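Local atomic coordinates of 3-oxosteroid 1-dehydrogenase (PDB entry 7P18), a protein that probably uses bound FAD to introduce the 1,2-double bond into 3-oxosteroids, passing the electrons to an acceptor and releasing 3-oxo-delta1-steroids. Residues Lys161-Ala166 with Asp203-Leu208; Leu107-His113 with Gly129-Met135; Phe137-Leu142 with Ala214-His218; His170-Glu176 with Tyr466-Asn471. All coordinates share one frame. Where two conformers were deposited one is given. Residues are numbered along the deposited sequence.

Interaction 1: Lys161-Ala166 with Asp203-Leu208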
loop_
_atom_site.group_PDB
_atom_site.type_symbol
_atom_site.label_atom_id
_atom_site.label_comp_id
_atom_site.label_asym_id
_atom_site.label_seq_id
_atom_site.Cartn_x
_atom_site.Cartn_y
_atom_site.Cartn_z
ATOM N N LYS A 161 -9.364 -11.576 14.133
ATOM C CA LYS A 161 -9.277 -11.141 15.551
ATOM C C LYS A 161 -7.858 -10.648 15.884
ATOM O O LYS A 161 -7.713 -9.495 16.336
ATOM C CB LYS A 161 -9.655 -12.289 16.496
ATOM C CG LYS A 161 -11.053 -12.870 16.288
ATOM C CD LYS A 161 -11.667 -13.491 17.531
ATOM C CE LYS A 161 -12.654 -14.601 17.219
ATOM N NZ LYS A 161 -13.684 -14.179 16.240
ATOM N N ALA A 162 -6.862 -11.521 15.705
ATOM C CA ALA A 162 -5.527 -11.417 16.335
ATOM C C ALA A 162 -4.538 -10.760 15.364
ATOM O O ALA A 162 -4.430 -11.211 14.215
ATOM C CB ALA A 162 -5.051 -12.779 16.768
ATOM N N SER A 163 -3.878 -9.705 15.827
ATOM C CA SER A 163 -2.869 -8.951 15.025
ATOM C C SER A 163 -1.650 -9.856 14.820
ATOM O O SER A 163 -1.259 -10.541 15.804
ATOM C CB SER A 163 -2.518 -7.684 15.695
ATOM O OG SER A 163 -3.634 -6.798 15.684
ATOM N N MET A 164 -1.083 -9.872 13.603
ATOM C CA MET A 164 0.241 -10.505 13.333
ATOM C C MET A 164 1.138 -9.567 12.515
ATOM O O MET A 164 0.612 -8.704 11.784
ATOM C CB MET A 164 0.061 -11.795 12.541
ATOM C CG MET A 164 -0.844 -12.817 13.262
ATOM S SD MET A 164 -1.161 -14.256 12.228
ATOM C CE MET A 164 -1.636 -13.509 10.652
ATOM N N THR A 165 2.455 -9.765 12.623
ATOM C CA THR A 165 3.468 -9.171 11.722
ATOM C C THR A 165 3.418 -9.961 10.431
ATOM O O THR A 165 2.927 -11.111 10.454
ATOM C CB THR A 165 4.869 -9.239 12.336
ATOM O OG1 THR A 165 5.217 -10.620 12.498
ATOM C CG2 THR A 165 4.926 -8.517 13.661
ATOM N N ALA A 166 3.890 -9.380 9.341
ATOM C CA ALA A 166 4.046 -10.074 8.041
ATOM C C ALA A 166 5.001 -11.252 8.229
ATOM O O ALA A 166 4.761 -12.316 7.636
ATOM C CB ALA A 166 4.533 -9.140 6.967
ATOM N N ASP A 203 -8.030 -6.583 19.157
ATOM C CA ASP A 203 -6.710 -6.923 19.741
ATOM C C ASP A 203 -6.072 -5.614 20.177
ATOM O O ASP A 203 -6.053 -4.638 19.385
ATOM C CB ASP A 203 -5.854 -7.719 18.754
ATOM C CG ASP A 203 -4.621 -8.356 19.348
ATOM O OD1 ASP A 203 -4.243 -8.000 20.490
ATOM O OD2 ASP A 203 -4.009 -9.159 18.614
ATOM N N ARG A 204 -5.640 -5.577 21.429
ATOM C CA ARG A 204 -4.861 -4.479 22.037
ATOM C C ARG A 204 -3.523 -4.294 21.283
ATOM O O ARG A 204 -2.994 -3.154 21.236
ATOM C CB ARG A 204 -4.583 -4.858 23.491
ATOM C CG ARG A 204 -3.752 -3.835 24.242
ATOM C CD ARG A 204 -3.865 -4.047 25.733
ATOM N NE ARG A 204 -3.182 -5.251 26.134
ATOM C CZ ARG A 204 -1.933 -5.296 26.568
ATOM N NH1 ARG A 204 -1.202 -4.199 26.652
ATOM N NH2 ARG A 204 -1.414 -6.458 26.917
ATOM N N LYS A 205 -2.945 -5.406 20.866
ATOM C CA LYS A 205 -1.724 -5.436 20.027
ATOM C C LYS A 205 -2.151 -5.155 18.592
ATOM O O LYS A 205 -3.075 -5.847 18.066
ATOM C CB LYS A 205 -0.990 -6.773 20.113
ATOM C CG LYS A 205 -0.507 -7.164 21.503
ATOM C CD LYS A 205 0.426 -6.169 22.079
ATOM C CE LYS A 205 0.897 -6.565 23.453
ATOM N NZ LYS A 205 2.149 -5.857 23.794
ATOM N N ARG A 206 -1.491 -4.184 17.978
ATOM C CA ARG A 206 -1.710 -3.841 16.554
ATOM C C ARG A 206 -0.469 -4.255 15.752
ATOM O O ARG A 206 0.654 -4.169 16.257
ATOM C CB ARG A 206 -2.036 -2.346 16.455
ATOM C CG ARG A 206 -3.080 -1.810 17.428
ATOM C CD ARG A 206 -4.378 -2.594 17.445
ATOM N NE ARG A 206 -5.012 -2.728 16.151
ATOM C CZ ARG A 206 -5.906 -3.658 15.809
ATOM N NH1 ARG A 206 -6.305 -4.587 16.664
ATOM N NH2 ARG A 206 -6.407 -3.666 14.587
ATOM N N GLY A 207 -0.700 -4.687 14.523
ATOM C CA GLY A 207 0.329 -5.099 13.557
ATOM C C GLY A 207 0.259 -4.300 12.276
ATOM O O GLY A 207 -0.720 -3.539 12.074
ATOM N N LEU A 208 1.279 -4.453 11.442
ATOM C CA LEU A 208 1.293 -3.947 10.052
ATOM C C LEU A 208 1.055 -2.442 10.083
ATOM O O LEU A 208 1.622 -1.792 10.963
ATOM C CB LEU A 208 0.233 -4.700 9.251
ATOM C CG LEU A 208 0.348 -6.219 9.310
ATOM C CD1 LEU A 208 -0.778 -6.856 8.496
ATOM C CD2 LEU A 208 1.700 -6.720 8.824
HETATM O O HOH W 1 -8.123 -6.731 16.263
HETATM O O HOH W 2 -3.508 -4.820 13.720
#

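Interaction 2: Leu107-His113 with Gly129-Met135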
loop_
_atom_site.group_PDB
_atom_site.type_symbol
_atom_site.label_atom_id
_atom_site.label_comp_id
_atom_site.label_asym_id
_atom_site.label_seq_id
_atom_site.Cartn_x
_atom_site.Cartn_y
_atom_site.Cartn_z
ATOM N N LEU A 107 7.307 2.708 18.843
ATOM C CA LEU A 107 7.266 2.033 17.510
ATOM C C LEU A 107 8.692 1.575 17.137
ATOM O O LEU A 107 9.603 2.388 17.304
ATOM C CB LEU A 107 6.722 3.045 16.508
ATOM C CG LEU A 107 6.666 2.610 15.056
ATOM C CD1 LEU A 107 5.741 1.411 14.896
ATOM C CD2 LEU A 107 6.205 3.795 14.211
ATOM N N GLN A 108 8.841 0.341 16.680
ATOM C CA GLN A 108 10.126 -0.287 16.281
ATOM C C GLN A 108 9.938 -0.960 14.904
ATOM O O GLN A 108 8.960 -1.711 14.727
ATOM C CB GLN A 108 10.614 -1.266 17.360
ATOM C CG GLN A 108 10.855 -0.628 18.740
ATOM C CD GLN A 108 12.048 0.297 18.748
ATOM O OE1 GLN A 108 13.148 -0.115 18.351
ATOM N NE2 GLN A 108 11.825 1.559 19.094
ATOM N N TYR A 109 10.871 -0.708 13.970
ATOM C CA TYR A 109 10.979 -1.345 12.638
ATOM C C TYR A 109 12.125 -2.347 12.654
ATOM O O TYR A 109 13.182 -2.021 13.227
ATOM C CB TYR A 109 11.170 -0.319 11.516
ATOM C CG TYR A 109 9.846 0.154 10.959
ATOM C CD1 TYR A 109 9.132 1.179 11.559
ATOM C CD2 TYR A 109 9.264 -0.501 9.884
ATOM C CE1 TYR A 109 7.876 1.558 11.118
ATOM C CE2 TYR A 109 8.018 -0.108 9.391
ATOM C CZ TYR A 109 7.315 0.897 10.023
ATOM O OH TYR A 109 6.078 1.279 9.565
ATOM N N PHE A 110 11.936 -3.471 11.981
ATOM C CA PHE A 110 12.979 -4.504 11.784
ATOM C C PHE A 110 12.844 -5.054 10.369
ATOM O O PHE A 110 11.776 -4.934 9.747
ATOM C CB PHE A 110 12.854 -5.607 12.847
ATOM C CG PHE A 110 11.574 -6.400 12.771
ATOM C CD1 PHE A 110 10.393 -5.904 13.308
ATOM C CD2 PHE A 110 11.537 -7.622 12.149
ATOM C CE1 PHE A 110 9.212 -6.631 13.227
ATOM C CE2 PHE A 110 10.356 -8.335 12.036
ATOM C CZ PHE A 110 9.201 -7.856 12.599
ATOM N N PRO A 111 13.888 -5.689 9.806
ATOM C CA PRO A 111 13.836 -6.147 8.419
ATOM C C PRO A 111 12.977 -7.403 8.232
ATOM O O PRO A 111 12.950 -8.254 9.124
ATOM C CB PRO A 111 15.296 -6.494 8.046
ATOM C CG PRO A 111 16.112 -5.798 9.136
ATOM C CD PRO A 111 15.232 -5.887 10.387
ATOM N N CYS A 112 12.299 -7.483 7.087
ATOM C CA CYS A 112 11.752 -8.740 6.533
ATOM C C CYS A 112 12.870 -9.456 5.763
ATOM O O CYS A 112 13.059 -9.214 4.546
ATOM C CB CYS A 112 10.531 -8.459 5.677
ATOM S SG CYS A 112 9.230 -7.587 6.584
ATOM N N HIS A 113 13.629 -10.301 6.467
ATOM C CA HIS A 113 14.938 -10.832 6.014
ATOM C C HIS A 113 14.797 -11.639 4.725
ATOM O O HIS A 113 15.775 -11.682 3.920
ATOM C CB HIS A 113 15.606 -11.669 7.131
ATOM C CG HIS A 113 15.858 -10.874 8.365
ATOM N ND1 HIS A 113 16.827 -9.886 8.410
ATOM C CD2 HIS A 113 15.306 -10.924 9.597
ATOM C CE1 HIS A 113 16.842 -9.329 9.591
ATOM N NE2 HIS A 113 15.902 -9.943 10.347
ATOM N N GLY A 129 15.607 -8.274 2.987
ATOM C CA GLY A 129 16.215 -7.452 4.037
ATOM C C GLY A 129 16.061 -5.957 3.808
ATOM O O GLY A 129 16.227 -5.239 4.787
ATOM N N ARG A 130 15.779 -5.470 2.582
ATOM C CA ARG A 130 15.552 -4.006 2.400
ATOM C C ARG A 130 14.169 -3.613 2.933
ATOM O O ARG A 130 14.034 -2.559 3.564
ATOM C CB ARG A 130 15.704 -3.601 0.929
ATOM C CG ARG A 130 17.089 -3.810 0.340
ATOM C CD ARG A 130 17.161 -3.204 -1.051
ATOM N NE ARG A 130 18.523 -3.003 -1.511
ATOM C CZ ARG A 130 18.914 -2.981 -2.790
ATOM N NH1 ARG A 130 18.067 -3.196 -3.793
ATOM N NH2 ARG A 130 20.179 -2.698 -3.063
ATOM N N THR A 131 13.159 -4.437 2.684
ATOM C CA THR A 131 11.810 -4.297 3.275
ATOM C C THR A 131 11.921 -4.433 4.803
ATOM O O THR A 131 12.566 -5.379 5.248
ATOM C CB THR A 131 10.838 -5.319 2.690
ATOM O OG1 THR A 131 10.657 -5.090 1.291
ATOM C CG2 THR A 131 9.513 -5.264 3.415
ATOM N N MET A 132 11.296 -3.513 5.525
ATOM C CA MET A 132 11.204 -3.483 6.999
ATOM C C MET A 132 9.738 -3.334 7.412
ATOM O O MET A 132 8.933 -2.705 6.649
ATOM C CB MET A 132 12.028 -2.347 7.599
ATOM C CG MET A 132 13.489 -2.264 7.105
ATOM S SD MET A 132 14.408 -0.946 7.953
ATOM C CE MET A 132 14.846 -1.782 9.473
ATOM N N GLU A 133 9.410 -3.875 8.587
ATOM C CA GLU A 133 8.031 -3.792 9.124
ATOM C C GLU A 133 8.054 -3.503 10.623
ATOM O O GLU A 133 9.103 -3.621 11.293
ATOM C CB GLU A 133 7.299 -5.079 8.793
ATOM C CG GLU A 133 7.683 -6.264 9.692
ATOM C CD GLU A 133 6.660 -7.380 9.619
ATOM O OE1 GLU A 133 5.411 -7.057 9.540
ATOM O OE2 GLU A 133 7.107 -8.554 9.559
ATOM N N PRO A 134 6.899 -3.076 11.171
ATOM C CA PRO A 134 6.778 -2.768 12.591
ATOM C C PRO A 134 6.639 -3.997 13.495
ATOM O O PRO A 134 6.033 -5.005 13.088
ATOM C CB PRO A 134 5.469 -1.990 12.721
ATOM C CG PRO A 134 4.979 -1.765 11.299
ATOM C CD PRO A 134 5.675 -2.762 10.419
ATOM N N MET A 135 7.238 -3.931 14.680
ATOM C CA MET A 135 6.878 -4.841 15.796
ATOM C C MET A 135 5.421 -4.547 16.204
ATOM O O MET A 135 4.941 -3.388 16.025
ATOM C CB MET A 135 7.804 -4.591 16.989
ATOM C CG MET A 135 9.253 -4.928 16.687
ATOM S SD MET A 135 10.254 -4.853 18.216
ATOM C CE MET A 135 9.712 -6.387 18.981
HETATM O O HOH W 3 6.313 -1.232 17.192
#

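Interaction 3: Phe137-Leu142 with Ala214-His218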
loop_
_atom_site.group_PDB
_atom_site.type_symbol
_atom_site.label_atom_id
_atom_site.label_comp_id
_atom_site.label_asym_id
_atom_site.label_seq_id
_atom_site.Cartn_x
_atom_site.Cartn_y
_atom_site.Cartn_z
ATOM N N PHE A 137 2.463 -3.284 18.238
ATOM C CA PHE A 137 2.378 -2.072 19.066
ATOM C C PHE A 137 1.185 -2.219 20.032
ATOM O O PHE A 137 0.092 -2.718 19.629
ATOM C CB PHE A 137 2.241 -0.833 18.178
ATOM C CG PHE A 137 2.300 0.441 18.961
ATOM C CD1 PHE A 137 3.508 1.018 19.261
ATOM C CD2 PHE A 137 1.148 1.031 19.446
ATOM C CE1 PHE A 137 3.569 2.170 20.023
ATOM C CE2 PHE A 137 1.205 2.167 20.224
ATOM C CZ PHE A 137 2.424 2.745 20.495
ATOM N N ASP A 138 1.392 -1.734 21.255
ATOM C CA ASP A 138 0.426 -1.770 22.386
ATOM C C ASP A 138 -0.500 -0.558 22.319
ATOM O O ASP A 138 -0.086 0.510 22.773
ATOM C CB ASP A 138 1.195 -1.767 23.707
ATOM C CG ASP A 138 0.319 -1.952 24.935
ATOM O OD1 ASP A 138 -0.896 -2.245 24.770
ATOM O OD2 ASP A 138 0.888 -1.838 26.022
ATOM N N ALA A 139 -1.698 -0.723 21.742
ATOM C CA ALA A 139 -2.733 0.335 21.626
ATOM C C ALA A 139 -3.152 0.890 22.997
ATOM O O ALA A 139 -3.641 2.061 23.046
ATOM C CB ALA A 139 -3.922 -0.219 20.887
ATOM N N ALA A 140 -2.976 0.139 24.092
ATOM C CA ALA A 140 -3.292 0.662 25.447
ATOM C C ALA A 140 -2.495 1.940 25.687
ATOM O O ALA A 140 -3.021 2.845 26.355
ATOM C CB ALA A 140 -3.024 -0.371 26.523
ATOM N N LEU A 141 -1.296 2.077 25.091
ATOM C CA LEU A 141 -0.460 3.303 25.280
ATOM C C LEU A 141 -1.153 4.530 24.687
ATOM O O LEU A 141 -0.777 5.665 25.043
ATOM C CB LEU A 141 0.925 3.107 24.653
ATOM C CG LEU A 141 1.760 1.945 25.189
ATOM C CD1 LEU A 141 3.000 1.739 24.320
ATOM C CD2 LEU A 141 2.182 2.178 26.628
ATOM N N LEU A 142 -2.160 4.353 23.825
ATOM C CA LEU A 142 -2.895 5.499 23.239
ATOM C C LEU A 142 -3.951 6.078 24.204
ATOM O O LEU A 142 -4.456 7.183 23.904
ATOM C CB LEU A 142 -3.558 5.039 21.943
ATOM C CG LEU A 142 -2.573 4.666 20.833
ATOM C CD1 LEU A 142 -3.320 3.974 19.718
ATOM C CD2 LEU A 142 -1.840 5.910 20.342
ATOM N N ALA A 214 -0.710 3.630 14.861
ATOM C CA ALA A 214 -0.815 3.711 16.345
ATOM C C ALA A 214 0.482 4.270 16.927
ATOM O O ALA A 214 0.438 5.216 17.760
ATOM C CB ALA A 214 -1.069 2.328 16.898
ATOM N N GLY A 215 1.617 3.685 16.510
ATOM C CA GLY A 215 2.946 4.112 17.020
ATOM C C GLY A 215 3.233 5.567 16.712
ATOM O O GLY A 215 3.739 6.265 17.588
ATOM N N LEU A 216 2.902 6.049 15.503
ATOM C CA LEU A 216 3.172 7.464 15.134
ATOM C C LEU A 216 2.201 8.363 15.909
ATOM O O LEU A 216 2.610 9.463 16.365
ATOM C CB LEU A 216 3.064 7.641 13.621
ATOM C CG LEU A 216 4.185 6.967 12.816
ATOM C CD1 LEU A 216 3.840 6.944 11.327
ATOM C CD2 LEU A 216 5.504 7.705 13.037
ATOM N N ARG A 217 0.963 7.910 16.113
ATOM C CA ARG A 217 0.002 8.719 16.909
ATOM C C ARG A 217 0.560 8.883 18.324
ATOM O O ARG A 217 0.521 9.984 18.849
ATOM C CB ARG A 217 -1.396 8.107 16.924
ATOM C CG ARG A 217 -2.387 8.966 17.699
ATOM C CD ARG A 217 -2.737 10.206 16.936
ATOM N NE ARG A 217 -3.559 11.180 17.643
ATOM C CZ ARG A 217 -3.110 12.117 18.478
ATOM N NH1 ARG A 217 -1.827 12.202 18.791
ATOM N NH2 ARG A 217 -3.967 12.948 19.042
ATOM N N HIS A 218 1.068 7.810 18.897
ATOM C CA HIS A 218 1.655 7.783 20.258
ATOM C C HIS A 218 2.828 8.765 20.344
ATOM O O HIS A 218 2.882 9.532 21.293
ATOM C CB HIS A 218 2.061 6.366 20.627
ATOM C CG HIS A 218 2.656 6.290 21.992
ATOM N ND1 HIS A 218 1.878 6.371 23.150
ATOM C CD2 HIS A 218 3.938 6.163 22.401
ATOM C CE1 HIS A 218 2.671 6.296 24.211
ATOM N NE2 HIS A 218 3.935 6.184 23.771
#

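Interaction 4: His170-Glu176 with Tyr466-Asn471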
loop_
_atom_site.group_PDB
_atom_site.type_symbol
_atom_site.label_atom_id
_atom_site.label_comp_id
_atom_site.label_asym_id
_atom_site.label_seq_id
_atom_site.Cartn_x
_atom_site.Cartn_y
_atom_site.Cartn_z
ATOM N N HIS A 170 3.712 -14.851 7.307
ATOM C CA HIS A 170 4.184 -15.420 6.009
ATOM C C HIS A 170 4.277 -16.950 6.083
ATOM O O HIS A 170 3.939 -17.621 5.094
ATOM C CB HIS A 170 5.531 -14.805 5.582
ATOM C CG HIS A 170 6.201 -15.556 4.492
ATOM N ND1 HIS A 170 7.215 -16.450 4.750
ATOM C CD2 HIS A 170 6.023 -15.573 3.166
ATOM C CE1 HIS A 170 7.615 -17.004 3.635
ATOM N NE2 HIS A 170 6.880 -16.499 2.655
ATOM N N VAL A 171 4.725 -17.458 7.227
ATOM C CA VAL A 171 4.820 -18.901 7.574
ATOM C C VAL A 171 3.509 -19.627 7.222
ATOM O O VAL A 171 3.556 -20.739 6.669
ATOM C CB VAL A 171 5.112 -19.031 9.081
ATOM C CG1 VAL A 171 4.932 -20.459 9.533
ATOM C CG2 VAL A 171 6.475 -18.483 9.465
ATOM N N MET A 172 2.371 -19.013 7.556
ATOM C CA MET A 172 1.018 -19.614 7.411
ATOM C C MET A 172 0.588 -19.635 5.933
ATOM O O MET A 172 0.023 -20.662 5.501
ATOM C CB MET A 172 0.003 -18.827 8.239
ATOM C CG MET A 172 0.292 -18.874 9.735
ATOM S SD MET A 172 -0.874 -17.926 10.741
ATOM C CE MET A 172 -2.302 -17.868 9.658
ATOM N N LEU A 173 0.838 -18.548 5.190
ATOM C CA LEU A 173 0.440 -18.414 3.750
ATOM C C LEU A 173 1.313 -19.343 2.889
ATOM O O LEU A 173 0.765 -19.955 1.945
ATOM C CB LEU A 173 0.578 -16.951 3.298
ATOM C CG LEU A 173 -0.011 -16.571 1.935
ATOM C CD1 LEU A 173 0.890 -16.968 0.782
ATOM C CD2 LEU A 173 -1.405 -17.136 1.740
ATOM N N ALA A 174 2.614 -19.451 3.202
ATOM C CA ALA A 174 3.565 -20.318 2.462
ATOM C C ALA A 174 3.441 -21.779 2.951
ATOM O O ALA A 174 3.957 -22.685 2.227
ATOM C CB ALA A 174 4.972 -19.794 2.599
ATOM N N LYS A 175 2.758 -21.992 4.089
ATOM C CA LYS A 175 2.530 -23.333 4.702
ATOM C C LYS A 175 3.883 -23.943 5.102
ATOM O O LYS A 175 4.177 -25.089 4.705
ATOM C CB LYS A 175 1.793 -24.274 3.736
ATOM C CG LYS A 175 0.434 -23.771 3.260
ATOM C CD LYS A 175 -0.569 -24.858 2.943
ATOM C CE LYS A 175 -1.989 -24.329 2.948
ATOM N NZ LYS A 175 -2.888 -25.162 3.784
ATOM N N GLU A 176 4.707 -23.183 5.818
ATOM C CA GLU A 176 6.013 -23.661 6.319
ATOM C C GLU A 176 5.766 -24.425 7.619
ATOM O O GLU A 176 4.688 -24.300 8.197
ATOM C CB GLU A 176 6.967 -22.473 6.488
ATOM C CG GLU A 176 7.172 -21.691 5.202
ATOM C CD GLU A 176 8.284 -20.664 5.289
ATOM O OE1 GLU A 176 8.488 -20.112 6.386
ATOM O OE2 GLU A 176 8.971 -20.449 4.270
ATOM N N TYR A 466 8.408 -16.635 -3.174
ATOM C CA TYR A 466 8.239 -16.211 -1.766
ATOM C C TYR A 466 6.824 -16.546 -1.267
ATOM O O TYR A 466 6.672 -16.912 -0.102
ATOM C CB TYR A 466 8.550 -14.724 -1.606
ATOM C CG TYR A 466 8.503 -14.205 -0.192
ATOM C CD1 TYR A 466 9.357 -14.670 0.796
ATOM C CD2 TYR A 466 7.604 -13.217 0.163
ATOM C CE1 TYR A 466 9.294 -14.181 2.096
ATOM C CE2 TYR A 466 7.531 -12.710 1.451
ATOM C CZ TYR A 466 8.382 -13.199 2.428
ATOM O OH TYR A 466 8.258 -12.624 3.658
ATOM N N TYR A 467 5.800 -16.341 -2.094
ATOM C CA TYR A 467 4.382 -16.556 -1.742
ATOM C C TYR A 467 3.840 -17.807 -2.442
ATOM O O TYR A 467 2.611 -17.957 -2.493
ATOM C CB TYR A 467 3.585 -15.283 -2.046
ATOM C CG TYR A 467 3.729 -14.177 -1.028
ATOM C CD1 TYR A 467 3.565 -14.381 0.335
ATOM C CD2 TYR A 467 3.977 -12.877 -1.454
ATOM C CE1 TYR A 467 3.664 -13.341 1.255
ATOM C CE2 TYR A 467 4.073 -11.824 -0.552
ATOM C CZ TYR A 467 3.960 -12.062 0.803
ATOM O OH TYR A 467 4.057 -10.987 1.623
ATOM N N GLY A 468 4.701 -18.651 -3.010
ATOM C CA GLY A 468 4.314 -20.009 -3.435
ATOM C C GLY A 468 4.111 -20.945 -2.229
ATOM O O GLY A 468 4.272 -20.504 -1.080
ATOM N N ASP A 469 3.748 -22.189 -2.486
ATOM C CA ASP A 469 3.595 -23.240 -1.442
ATOM C C ASP A 469 4.899 -24.051 -1.437
ATOM O O ASP A 469 5.181 -24.718 -2.431
ATOM C CB ASP A 469 2.365 -24.100 -1.709
ATOM C CG ASP A 469 2.069 -25.148 -0.640
ATOM O OD1 ASP A 469 3.011 -25.542 0.114
ATOM O OD2 ASP A 469 0.919 -25.543 -0.582
ATOM N N TYR A 470 5.696 -23.832 -0.397
ATOM C CA TYR A 470 6.908 -24.577 0.040
ATOM C C TYR A 470 6.836 -26.063 -0.366
ATOM O O TYR A 470 7.807 -26.604 -0.943
ATOM C CB TYR A 470 6.996 -24.338 1.554
ATOM C CG TYR A 470 7.912 -25.235 2.338
ATOM C CD1 TYR A 470 9.283 -25.028 2.325
ATOM C CD2 TYR A 470 7.409 -26.245 3.144
ATOM C CE1 TYR A 470 10.141 -25.811 3.082
ATOM C CE2 TYR A 470 8.253 -27.042 3.903
ATOM C CZ TYR A 470 9.624 -26.827 3.868
ATOM O OH TYR A 470 10.475 -27.610 4.599
ATOM N N ASN A 471 5.699 -26.719 -0.108
ATOM C CA ASN A 471 5.491 -28.192 -0.278
ATOM C C ASN A 471 5.404 -28.570 -1.754
ATOM O O ASN A 471 5.566 -29.762 -2.073
ATOM C CB ASN A 471 4.230 -28.652 0.460
ATOM C CG ASN A 471 4.288 -28.247 1.918
ATOM O OD1 ASN A 471 5.042 -28.851 2.681
ATOM N ND2 ASN A 471 3.590 -27.184 2.307
HETATM O O HOH W 4 8.511 -18.721 1.275
#

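Interaction 1: Lys161-Ala166 with Asp203-Leu208
Two hydrogen bonds from Ser163 hold these segments together, one through its backbone and one through its side chain. Ser163 N donates to Asp203 OD2 at 2.8 Å and a nearly straight 163°, while Ser163 OG donates to Lys205 O at 2.6 Å. The same carboxylate does more: Asp203 OD1 accepts from Lys205 N (2.9 Å), closing an Asx turn that bends the chain at the start of the 203-208 segment, and OD2 forms a salt bridge with Arg189 of helix 179-191. Two waters fill the gaps between the backbones. Water 1 donates to Lys161 O and accepts from Asp203 N and Arg206 NH1; water 2 donates to Ser163 OG and accepts from Gly207 N. Although Arg206 starts out pointing away, its side chain folds back so that NH1 reaches Asp203 O at 2.7 Å and Ser163 OG lies over one guanidinium face. Farther along, packing takes over: Gly207 CA lies 4.0 Å from Met164 O, where a beta carbon would clash, and Leu208 reaches Met164 O with CG (3.5 Å) and Ala166 CB with CD2 (4.2 Å). Lys161 and Ala162, both opposite Leu158, form a classic beta bulge, and Thr165 is the N-cap of helix 166-174, its OG1 bonded to Glu168 N. The weakly bonded strand 162-163 leads through this N-capped helix start to the steroid pocket, where Ala166 touches the bound androstadienedione.

Interaction 2: Leu107-His113 with Gly129-Met135
Tyr109 lays one face of its ring over the backbone of Pro134, with CE2 3.6 Å from Pro134 N and 3.7 Å from Pro134 CD, while its edge meets Met132. Its hydroxyl bonds to Gly51 O, beside the FAD-binding residues Gly50 and Ala52. Beneath these side chains, strands 109-111 and 131-134 pair antiparallel. Phe110 and Glu133 form the hydrogen-bonded pair, with Phe110 N to Glu133 O at 2.9 Å and Glu133 N to Phe110 O at 2.8 Å; Met135 N to Gln108 O and Cys112 N to Thr131 O, both 2.8 Å, extend the ladder. Tyr109-Pro134 and Pro111-Met132 are non-hydrogen-bonded pairs, so neither proline has to supply an amide hydrogen to the ladder. Their close alpha carbons bring CA-H...O contacts instead, such as Pro134 CA to Gln108 O at 3.2 Å. On the face carrying Phe110 and Glu133, Phe110 CZ lies 3.6 Å from Glu133 CG and Cys112 SG lies 3.7 Å from that same CG. The carboxylate itself turns elsewhere, to Thr167 OG1 and Ala166 N. The chemistry implies a division within Glu133: its aliphatic part packs against Phe110 and Cys112, and its charged end ties the sheet to the start of helix 166-174.

Interaction 3: Phe137-Leu142 with Ala214-His218
Phe137 takes a t rotamer (chi1 -174°) that sends its ring straight at helix 208-222, where it settles over Gly215, which has no side chain. Gly215 CA stands 3.8 Å from the ring centroid and only 16° off the normal, a CH-pi contact; a beta carbon there would itself lie against Phe137 CD1. Around the ring, Phe137 CD2 touches Ala214 CB and Phe137 CZ touches His218 CB, each at 3.6 Å. His218 is also t at chi1, which directs its imidazole from the helix toward the opposing segment. Its ring meets that of Phe137 obliquely, with planes at 56°, and ND1 gives a weak hydrogen bond to Leu141 O at 3.3 Å. The arrangement illustrates a helix packed against a strand end and the turn that follows: strand 131-138 finishes at Asp138, whose OD1 accepts from Ala140 N (3.2 Å) in an Asx turn, and the chain enters a 3-10 segment. Asp138 OD1 also forms a salt bridge with Arg204, next to strand 205-206. Leu141 and Leu142 share the m,t rotamer but use it differently. Leu141 lies at the exposed border, its CB 3.7 Å from His218 CE1, whereas Leu142 brings CD2 to 3.5 Å from Ala214 O and 3.9 Å from His218 CB. Arg217, t at chi1 and p at chi2, carries its guanidinium away to a cation-pi contact with Tyr42.

Interaction 4: His170-Glu176 with Tyr466-Asn471
His170 loses more surface here than any other residue. Its t rotamer swings the imidazole out from helix 166-174 onto Tyr466, and the rings form an offset stack, centroids 4.0 Å apart and planes at 7°. From that position NE2 donates to Tyr466 O at 2.8 Å and 164°, holding one tyrosine by ring and backbone. Tyr467 completes the aromatic cluster: its CE1 lies 3.8 Å from His170 CD2, its CD1 3.7 Å from Leu173 CD1, and its hydroxyl bonds to that of Tyr115, a residue of the steroid pocket. At the other end, Lys175, with positive phi (63°), is the C-prime residue of a Schellman motif, in which Glu176 N bonds to Val171 O and Lys175 N, weakly, to Met172 O. This turn ends the helix and presents Lys175 O to Asn471 ND2 at 3.2 Å. Asn471 is in turn oriented by Asp469, whose OD1 accepts from Asn471 ND2 (2.8 Å) and Asn471 N (2.9 Å), the latter closing an Asx turn; Asp469 OD2 is hydrogen-bonded to Tyr395 OH. Between the two ends, Ala174 CA rests 3.6 Å from Gly468 O, and Tyr470 N makes a weak 3.4 Å bond to Ala174 O.

From the N terminus, interaction 2 closes first, a short loop pairing strand 109-111 with strand 131-138. The latter strand runs on into interaction 3, whose return to helix 208-222 encloses about seventy residues. Interaction 1 nests inside that loop and adds strand 205-206, which hydrogen-bonds to strand 131-138 through Arg206 N and Phe137 O, just before helix 208-222. Interaction 4 opens within both of these loops, on helix 166-174, yet closes nearly 300 residues later, so it crosses interactions 1 and 3. Glu133 of interaction 2 meets Ala166 of interaction 1, and Met164 touches Met172 of helix 166-174, the helix that meets the 466-471 loop in interaction 4.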